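Side-chain contacts in probable starch synthase 4, chloroplastic/amyloplastic (Arabidopsis thaliana, PDB 6GNE), which belongs to the starch synthase family, with the two-domain GT-B glycosyltransferase fold, and is modelled with adenosine-5'-diphosphate and glycans bound: residues P99-P102 and S103-W107; Q115-F118 and R119-S122; L129-L132 and L133-K137. All coordinates share one frame; numbering follows the deposited sequence.

Contact 1 (P99-P102 and S103-W107); sequences PQHP and SKFFW
H101 and K104 close a type I beta turn that carries the chain away from strand 92-100, K104 N bonding to H101 O at 3.0 Å, and a second type I turn, K104 to W107, follows directly. The H101 side chain folds over the first turn. With CG anti to its own backbone N (chi1 -179°), the imidazole turns its ND1 edge to the chain that follows, and ND1 accepts the backbone N-H of S103 at 3.1 Å, with an N-H...N angle of 159° and the donor tilted slightly from the ring plane. P102 CD sits over one face of this ring. F105 reaches the opposite face with its CE2 corner, 3.5 Å from H101 CG. The two rings meet obliquely, centroids 4.5 Å apart, and further rings extend the cluster: Y80 beside H101 and Y123 beside F105. At the start of 99-102 the pyrrolidine of P99 lies at the edge of the F106 ring, CD to CD2 3.7 Å, while F105 CB covers part of one F106 face. At the end of the second turn, W107 reaches back with CZ3 to 4.1 Å from P99 O. Because H101 ND1 accepts the S103 N-H, it probably carries no proton itself, consistent with a neutral ring protonated on NE2.

Contact 2 (Q115-F118 and R119-S122); sequences QDDF and RRFS
R119 packs against D116 at the first turn of helix 117-134, where D116 holds the N-cap position without a capping bond from its side chain. R119 CB rests 3.6 Å from D116 O, and the guanidinium runs on to a salt bridge with D76. R120 donates its backbone N to the same D116 O at 3.0 Å. Its chain bends at chi3 (73°), turning the guanidinium back beside D117, whose side chain lies about 4 Å from a bound glucose, and NH1 forms a salt bridge with D117 OD1 at 2.8 Å. OD1 lies in the guanidinium plane, but NH1 meets it on the syn side from 29° out of the carboxylate plane. R120 NE bonds to F105 O and NH1 also to F111 O, and D117 OD2 accepts from G113 N, which should fix both groups. R120 CD passes 3.7 Å from D116 OD1, whose salt bridge goes to R108. F121 continues the backbone ladder, N to D117 O, and sets its CZ over one guanidinium face of R120, near the rim. At S122, OG (chi1 63°) turns back onto F118 O, which takes S122 OG at 2.8 Å and S122 N at 3.0 Å from opposite faces of its carbonyl plane.

Contact 3 (L129-L132 and L133-K137); sequences LELL and LQSGK
The E130 carboxylate and the Q134 amide meet one helical turn apart, their planes 52° from parallel. Q134 NE2 comes from above the carboxylate plane to OE1 at 3.3 Å, while OE1 itself lies close to the plane of the amide. A chi1 of -157° sets E130 CG beside the carbonyl carbon, and the bend at chi2 swings the carboxylate along the helix toward Q134. OE1 also has L133 CD2 beside it, the two side chains running in the same direction. The stronger partner of the carboxylate is Y160, whose OH bonds to OE2, and Q134 NE2 has a second, weak bond to E72 O. Beneath these side chains the helical ladder is regular, with L133 N to L129 O at 3.0 Å and Q134 N to E130 O at 2.9 Å. Helix 117-134 then ends in a Schellman motif: K137 N reaches back to L132 O at 3.1 Å, G136 N bonds to L133 O at 2.9 Å, and G136, with positive phi (58°), is the C-prime residue. S135 N still bonds to L131 O at 3.2 Å, and only weakly to L132 O. The apolar contact that accompanies this motif joins L132 CD2 to K137 CB at 4.1 Å, the side chains crossing at about a right angle. L132 also packs on I49 of strand 45-51 and on L165.

How the contacts relate
Contacts 2 and 3 sit near the start and the end of helix 117-134, about 22 Å apart between centres and not touching, whereas contact 1 spans the end of strand 92-100 and the loop that leads toward that helix. Contact 2 is the buried one and joins salt bridges to ring packing close to a bound glucose; contacts 1 and 3 are only partly buried, the former built on turns and aromatic rings, the latter on leucines, a carboxylate-amide pair and a helix-ending backbone motif. Contacts 1 and 2 are joined directly: an arginine of contact 2 reaches back to the backbone of contact 1, and the F106 and F121 rings pack together. Contact 3 touches neither of the others.

Contact 1 (P99-P102 and S103-W107)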
loop_
_atom_site.group_PDB
_atom_site.type_symbol
_atom_site.label_atom_id
_atom_site.label_comp_id
_atom_site.label_asym_id
_atom_site.label_seq_id
_atom_site.Cartn_x
_atom_site.Cartn_y
_atom_site.Cartn_z
ATOM N N PRO A 99 7.906 -10.462 -20.666
ATOM C CA PRO A 99 7.281 -10.795 -21.956
ATOM C C PRO A 99 8.100 -10.389 -23.164
ATOM O O PRO A 99 8.818 -9.391 -23.148
ATOM C CB PRO A 99 5.956 -10.026 -21.931
ATOM C CG PRO A 99 5.713 -9.729 -20.487
ATOM C CD PRO A 99 7.092 -9.495 -19.913
ATOM N N GLN A 100 7.995 -11.204 -24.199
ATOM C CA GLN A 100 8.643 -10.971 -25.483
ATOM C C GLN A 100 7.442 -10.774 -26.418
ATOM O O GLN A 100 7.120 -11.625 -27.262
ATOM C CB GLN A 100 9.496 -12.188 -25.912
ATOM C CG GLN A 100 10.369 -12.850 -24.847
ATOM C CD GLN A 100 11.817 -12.419 -24.890
ATOM O OE1 GLN A 100 12.681 -13.168 -25.354
ATOM N NE2 GLN A 100 12.083 -11.206 -24.414
ATOM N N HIS A 101 6.696 -9.713 -26.158
ATOM C CA HIS A 101 5.586 -9.304 -26.990
ATOM C C HIS A 101 6.064 -8.002 -27.604
ATOM O O HIS A 101 6.638 -7.187 -26.900
ATOM C CB HIS A 101 4.349 -9.081 -26.105
ATOM C CG HIS A 101 3.121 -8.678 -26.854
ATOM N ND1 HIS A 101 2.948 -7.409 -27.358
ATOM C CD2 HIS A 101 1.989 -9.359 -27.165
ATOM C CE1 HIS A 101 1.771 -7.325 -27.954
ATOM N NE2 HIS A 101 1.172 -8.496 -27.853
ATOM N N PRO A 102 5.822 -7.774 -28.910
ATOM C CA PRO A 102 6.376 -6.554 -29.565
ATOM C C PRO A 102 6.040 -5.209 -28.885
ATOM O O PRO A 102 6.792 -4.266 -29.023
ATOM C CB PRO A 102 5.804 -6.596 -30.990
ATOM C CG PRO A 102 4.903 -7.774 -31.055
ATOM C CD PRO A 102 5.122 -8.653 -29.859
ATOM N N SER A 103 4.916 -5.136 -28.176
ATOM C CA SER A 103 4.487 -3.936 -27.417
ATOM C C SER A 103 5.308 -3.601 -26.163
ATOM O O SER A 103 5.132 -2.526 -25.592
ATOM C CB SER A 103 3.017 -4.061 -26.981
ATOM O OG SER A 103 2.133 -4.257 -28.070
ATOM N N LYS A 104 6.163 -4.519 -25.712
ATOM C CA LYS A 104 7.165 -4.233 -24.675
ATOM C C LYS A 104 6.516 -3.726 -23.415
ATOM O O LYS A 104 6.789 -2.615 -22.937
ATOM C CB LYS A 104 8.215 -3.254 -25.204
ATOM C CG LYS A 104 9.071 -3.862 -26.295
ATOM C CD LYS A 104 10.006 -2.788 -26.903
ATOM C CE LYS A 104 11.450 -3.258 -27.167
ATOM N NZ LYS A 104 12.500 -2.667 -26.237
ATOM N N PHE A 105 5.642 -4.559 -22.876
ATOM C CA PHE A 105 4.743 -4.122 -21.834
ATOM C C PHE A 105 5.454 -3.644 -20.583
ATOM O O PHE A 105 5.014 -2.678 -19.972
ATOM C CB PHE A 105 3.760 -5.230 -21.471
ATOM C CG PHE A 105 2.800 -5.596 -22.576
ATOM C CD1 PHE A 105 2.008 -4.624 -23.194
ATOM C CD2 PHE A 105 2.655 -6.927 -22.970
ATOM C CE1 PHE A 105 1.117 -4.968 -24.210
ATOM C CE2 PHE A 105 1.768 -7.273 -23.972
ATOM C CZ PHE A 105 0.994 -6.287 -24.597
ATOM N N PHE A 106 6.543 -4.293 -20.196
ATOM C CA PHE A 106 7.253 -3.916 -18.969
ATOM C C PHE A 106 8.642 -3.355 -19.211
ATOM O O PHE A 106 9.560 -3.547 -18.416
ATOM C CB PHE A 106 7.223 -5.092 -18.004
ATOM C CG PHE A 106 5.837 -5.517 -17.691
ATOM C CD1 PHE A 106 5.011 -4.686 -16.961
ATOM C CD2 PHE A 106 5.315 -6.698 -18.200
ATOM C CE1 PHE A 106 3.702 -5.040 -16.712
ATOM C CE2 PHE A 106 4.001 -7.064 -17.945
ATOM C CZ PHE A 106 3.193 -6.228 -17.206
ATOM N N TRP A 107 8.744 -2.580 -20.286
ATOM C CA TRP A 107 9.973 -1.949 -20.719
ATOM C C TRP A 107 9.703 -0.465 -21.007
ATOM O O TRP A 107 10.242 0.084 -21.948
ATOM C CB TRP A 107 10.411 -2.670 -21.984
ATOM C CG TRP A 107 11.736 -3.348 -21.971
ATOM C CD1 TRP A 107 12.935 -2.861 -21.489
ATOM C CD2 TRP A 107 12.027 -4.617 -22.577
ATOM N NE1 TRP A 107 13.939 -3.777 -21.715
ATOM C CE2 TRP A 107 13.417 -4.856 -22.395
ATOM C CE3 TRP A 107 11.248 -5.574 -23.270
ATOM C CZ2 TRP A 107 14.049 -6.036 -22.872
ATOM C CZ3 TRP A 107 11.870 -6.744 -23.734
ATOM C CH2 TRP A 107 13.258 -6.965 -23.531
#

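Contact 2 (Q115-F118 and R119-S122)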
loop_
_atom_site.group_PDB
_atom_site.type_symbol
_atom_site.label_atom_id
_atom_site.label_comp_id
_atom_site.label_asym_id
_atom_site.label_seq_id
_atom_site.Cartn_x
_atom_site.Cartn_y
_atom_site.Cartn_z
ATOM N N GLN A 115 -0.822 4.337 -21.355
ATOM C CA GLN A 115 -2.134 4.416 -21.994
ATOM C C GLN A 115 -2.761 3.031 -22.181
ATOM O O GLN A 115 -3.975 2.882 -22.153
ATOM C CB GLN A 115 -2.049 5.191 -23.338
ATOM C CG GLN A 115 -3.346 5.877 -23.811
ATOM C CD GLN A 115 -3.931 6.940 -22.820
ATOM O OE1 GLN A 115 -3.261 7.427 -21.870
ATOM N NE2 GLN A 115 -5.201 7.306 -23.050
ATOM N N ASP A 116 -1.935 2.009 -22.332
ATOM C CA ASP A 116 -2.423 0.638 -22.473
ATOM C C ASP A 116 -2.251 -0.211 -21.192
ATOM O O ASP A 116 -1.995 -1.396 -21.285
ATOM C CB ASP A 116 -1.750 -0.017 -23.701
ATOM C CG ASP A 116 -0.232 -0.190 -23.545
ATOM O OD1 ASP A 116 0.388 0.530 -22.735
ATOM O OD2 ASP A 116 0.345 -1.055 -24.233
ATOM N N ASP A 117 -2.409 0.382 -20.005
ATOM C CA ASP A 117 -2.278 -0.387 -18.734
ATOM C C ASP A 117 -3.153 -1.645 -18.715
ATOM O O ASP A 117 -2.720 -2.698 -18.234
ATOM C CB ASP A 117 -2.595 0.468 -17.484
ATOM C CG ASP A 117 -1.393 1.244 -16.957
ATOM O OD1 ASP A 117 -0.255 1.076 -17.436
ATOM O OD2 ASP A 117 -1.581 2.015 -16.014
ATOM N N PHE A 118 -4.371 -1.529 -19.245
ATOM C CA PHE A 118 -5.324 -2.630 -19.265
ATOM C C PHE A 118 -4.716 -3.862 -19.962
ATOM O O PHE A 118 -4.773 -4.996 -19.443
ATOM C CB PHE A 118 -6.626 -2.192 -19.958
ATOM C CG PHE A 118 -7.753 -3.156 -19.758
ATOM C CD1 PHE A 118 -7.846 -4.310 -20.519
ATOM C CD2 PHE A 118 -8.715 -2.920 -18.774
ATOM C CE1 PHE A 118 -8.864 -5.211 -20.309
ATOM C CE2 PHE A 118 -9.741 -3.826 -18.549
ATOM C CZ PHE A 118 -9.814 -4.969 -19.330
ATOM N N ARG A 119 -4.140 -3.622 -21.141
ATOM C CA ARG A 119 -3.519 -4.672 -21.912
ATOM C C ARG A 119 -2.281 -5.226 -21.190
ATOM O O ARG A 119 -2.126 -6.453 -21.072
ATOM C CB ARG A 119 -3.171 -4.175 -23.315
ATOM C CG ARG A 119 -4.395 -4.010 -24.214
ATOM C CD ARG A 119 -4.094 -3.226 -25.495
ATOM N NE ARG A 119 -2.995 -3.790 -26.278
ATOM C CZ ARG A 119 -3.052 -4.921 -26.988
ATOM N NH1 ARG A 119 -1.975 -5.322 -27.653
ATOM N NH2 ARG A 119 -4.150 -5.678 -27.023
ATOM N N ARG A 120 -1.437 -4.313 -20.697
ATOM C CA ARG A 120 -0.225 -4.649 -19.955
ATOM C C ARG A 120 -0.545 -5.643 -18.841
ATOM O O ARG A 120 0.024 -6.727 -18.789
ATOM C CB ARG A 120 0.423 -3.395 -19.352
ATOM C CG ARG A 120 1.029 -2.404 -20.333
ATOM C CD ARG A 120 1.530 -1.144 -19.638
ATOM N NE ARG A 120 2.770 -1.407 -18.878
ATOM C CZ ARG A 120 3.140 -0.830 -17.728
ATOM N NH1 ARG A 120 2.386 0.081 -17.107
ATOM N NH2 ARG A 120 4.300 -1.170 -17.172
ATOM N N PHE A 121 -1.491 -5.317 -17.973
ATOM C CA PHE A 121 -1.717 -6.159 -16.793
ATOM C C PHE A 121 -2.659 -7.366 -17.008
ATOM O O PHE A 121 -2.535 -8.390 -16.324
ATOM C CB PHE A 121 -2.106 -5.289 -15.596
ATOM C CG PHE A 121 -0.993 -4.370 -15.140
ATOM C CD1 PHE A 121 0.084 -4.880 -14.430
ATOM C CD2 PHE A 121 -1.014 -3.006 -15.438
ATOM C CE1 PHE A 121 1.106 -4.049 -14.004
ATOM C CE2 PHE A 121 0.017 -2.169 -15.031
ATOM C CZ PHE A 121 1.079 -2.681 -14.310
ATOM N N SER A 122 -3.592 -7.273 -17.945
ATOM C CA SER A 122 -4.349 -8.464 -18.349
ATOM C C SER A 122 -3.419 -9.503 -19.014
ATOM O O SER A 122 -3.580 -10.706 -18.792
ATOM C CB SER A 122 -5.544 -8.116 -19.253
ATOM O OG SER A 122 -5.123 -7.528 -20.461
#

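Contact 3 (L129-L132 and L133-K137)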
loop_
_atom_site.group_PDB
_atom_site.type_symbol
_atom_site.label_atom_id
_atom_site.label_comp_id
_atom_site.label_asym_id
_atom_site.label_seq_id
_atom_site.Cartn_x
_atom_site.Cartn_y
_atom_site.Cartn_z
ATOM N N LEU A 129 -0.800 -17.194 -14.676
ATOM C CA LEU A 129 -1.491 -18.493 -14.603
ATOM C C LEU A 129 -0.858 -19.561 -15.499
ATOM O O LEU A 129 -0.750 -20.719 -15.106
ATOM C CB LEU A 129 -2.977 -18.332 -14.949
ATOM C CG LEU A 129 -3.747 -17.597 -13.856
ATOM C CD1 LEU A 129 -5.146 -17.268 -14.339
ATOM C CD2 LEU A 129 -3.745 -18.403 -12.556
ATOM N N GLU A 130 -0.439 -19.143 -16.685
ATOM C CA GLU A 130 0.264 -20.008 -17.631
ATOM C C GLU A 130 1.575 -20.537 -17.044
ATOM O O GLU A 130 1.851 -21.703 -17.139
ATOM C CB GLU A 130 0.514 -19.230 -18.928
ATOM C CG GLU A 130 0.724 -20.071 -20.162
ATOM C CD GLU A 130 -0.463 -20.932 -20.475
ATOM O OE1 GLU A 130 -0.359 -22.155 -20.285
ATOM O OE2 GLU A 130 -1.519 -20.371 -20.909
ATOM N N LEU A 131 2.338 -19.681 -16.392
ATOM C CA LEU A 131 3.547 -20.123 -15.704
ATOM C C LEU A 131 3.229 -21.194 -14.673
ATOM O O LEU A 131 3.948 -22.181 -14.582
ATOM C CB LEU A 131 4.298 -18.943 -15.059
ATOM C CG LEU A 131 5.341 -19.206 -13.955
ATOM C CD1 LEU A 131 6.549 -19.998 -14.458
ATOM C CD2 LEU A 131 5.770 -17.881 -13.341
ATOM N N LEU A 132 2.163 -21.012 -13.902
ATOM C CA LEU A 132 1.755 -22.026 -12.907
ATOM C C LEU A 132 1.407 -23.398 -13.536
ATOM O O LEU A 132 1.929 -24.452 -13.108
ATOM C CB LEU A 132 0.596 -21.516 -12.039
ATOM C CG LEU A 132 0.944 -20.392 -11.067
ATOM C CD1 LEU A 132 -0.293 -19.928 -10.324
ATOM C CD2 LEU A 132 2.038 -20.804 -10.086
ATOM N N LEU A 133 0.539 -23.353 -14.551
ATOM C CA LEU A 133 0.119 -24.541 -15.281
ATOM C C LEU A 133 1.356 -25.263 -15.797
ATOM O O LEU A 133 1.593 -26.411 -15.449
ATOM C CB LEU A 133 -0.817 -24.158 -16.437
ATOM C CG LEU A 133 -1.292 -25.270 -17.394
ATOM C CD1 LEU A 133 -2.213 -26.286 -16.707
ATOM C CD2 LEU A 133 -1.971 -24.680 -18.626
ATOM N N GLN A 134 2.165 -24.561 -16.580
ATOM C CA GLN A 134 3.310 -25.173 -17.273
ATOM C C GLN A 134 4.429 -25.711 -16.379
ATOM O O GLN A 134 5.202 -26.519 -16.848
ATOM C CB GLN A 134 3.875 -24.238 -18.365
ATOM C CG GLN A 134 2.980 -24.205 -19.608
ATOM C CD GLN A 134 3.534 -23.395 -20.772
ATOM O OE1 GLN A 134 4.754 -23.381 -21.037
ATOM N NE2 GLN A 134 2.630 -22.703 -21.477
ATOM N N SER A 135 4.508 -25.304 -15.120
ATOM C CA SER A 135 5.447 -25.905 -14.154
ATOM C C SER A 135 4.804 -26.988 -13.294
ATOM O O SER A 135 5.409 -27.446 -12.326
ATOM C CB SER A 135 6.046 -24.836 -13.230
ATOM O OG SER A 135 5.349 -23.613 -13.309
ATOM N N GLY A 136 3.578 -27.369 -13.609
ATOM C CA GLY A 136 2.842 -28.320 -12.783
ATOM C C GLY A 136 2.646 -27.916 -11.323
ATOM O O GLY A 136 2.531 -28.759 -10.476
ATOM N N LYS A 137 2.634 -26.632 -11.022
ATOM C CA LYS A 137 2.452 -26.198 -9.645
ATOM C C LYS A 137 0.980 -26.368 -9.256
ATOM O O LYS A 137 0.086 -26.115 -10.065
ATOM C CB LYS A 137 2.889 -24.739 -9.471
ATOM C CG LYS A 137 4.385 -24.465 -9.622
ATOM C CD LYS A 137 5.241 -25.395 -8.774
ATOM C CE LYS A 137 6.613 -24.763 -8.477
ATOM N NZ LYS A 137 7.578 -25.746 -7.919
#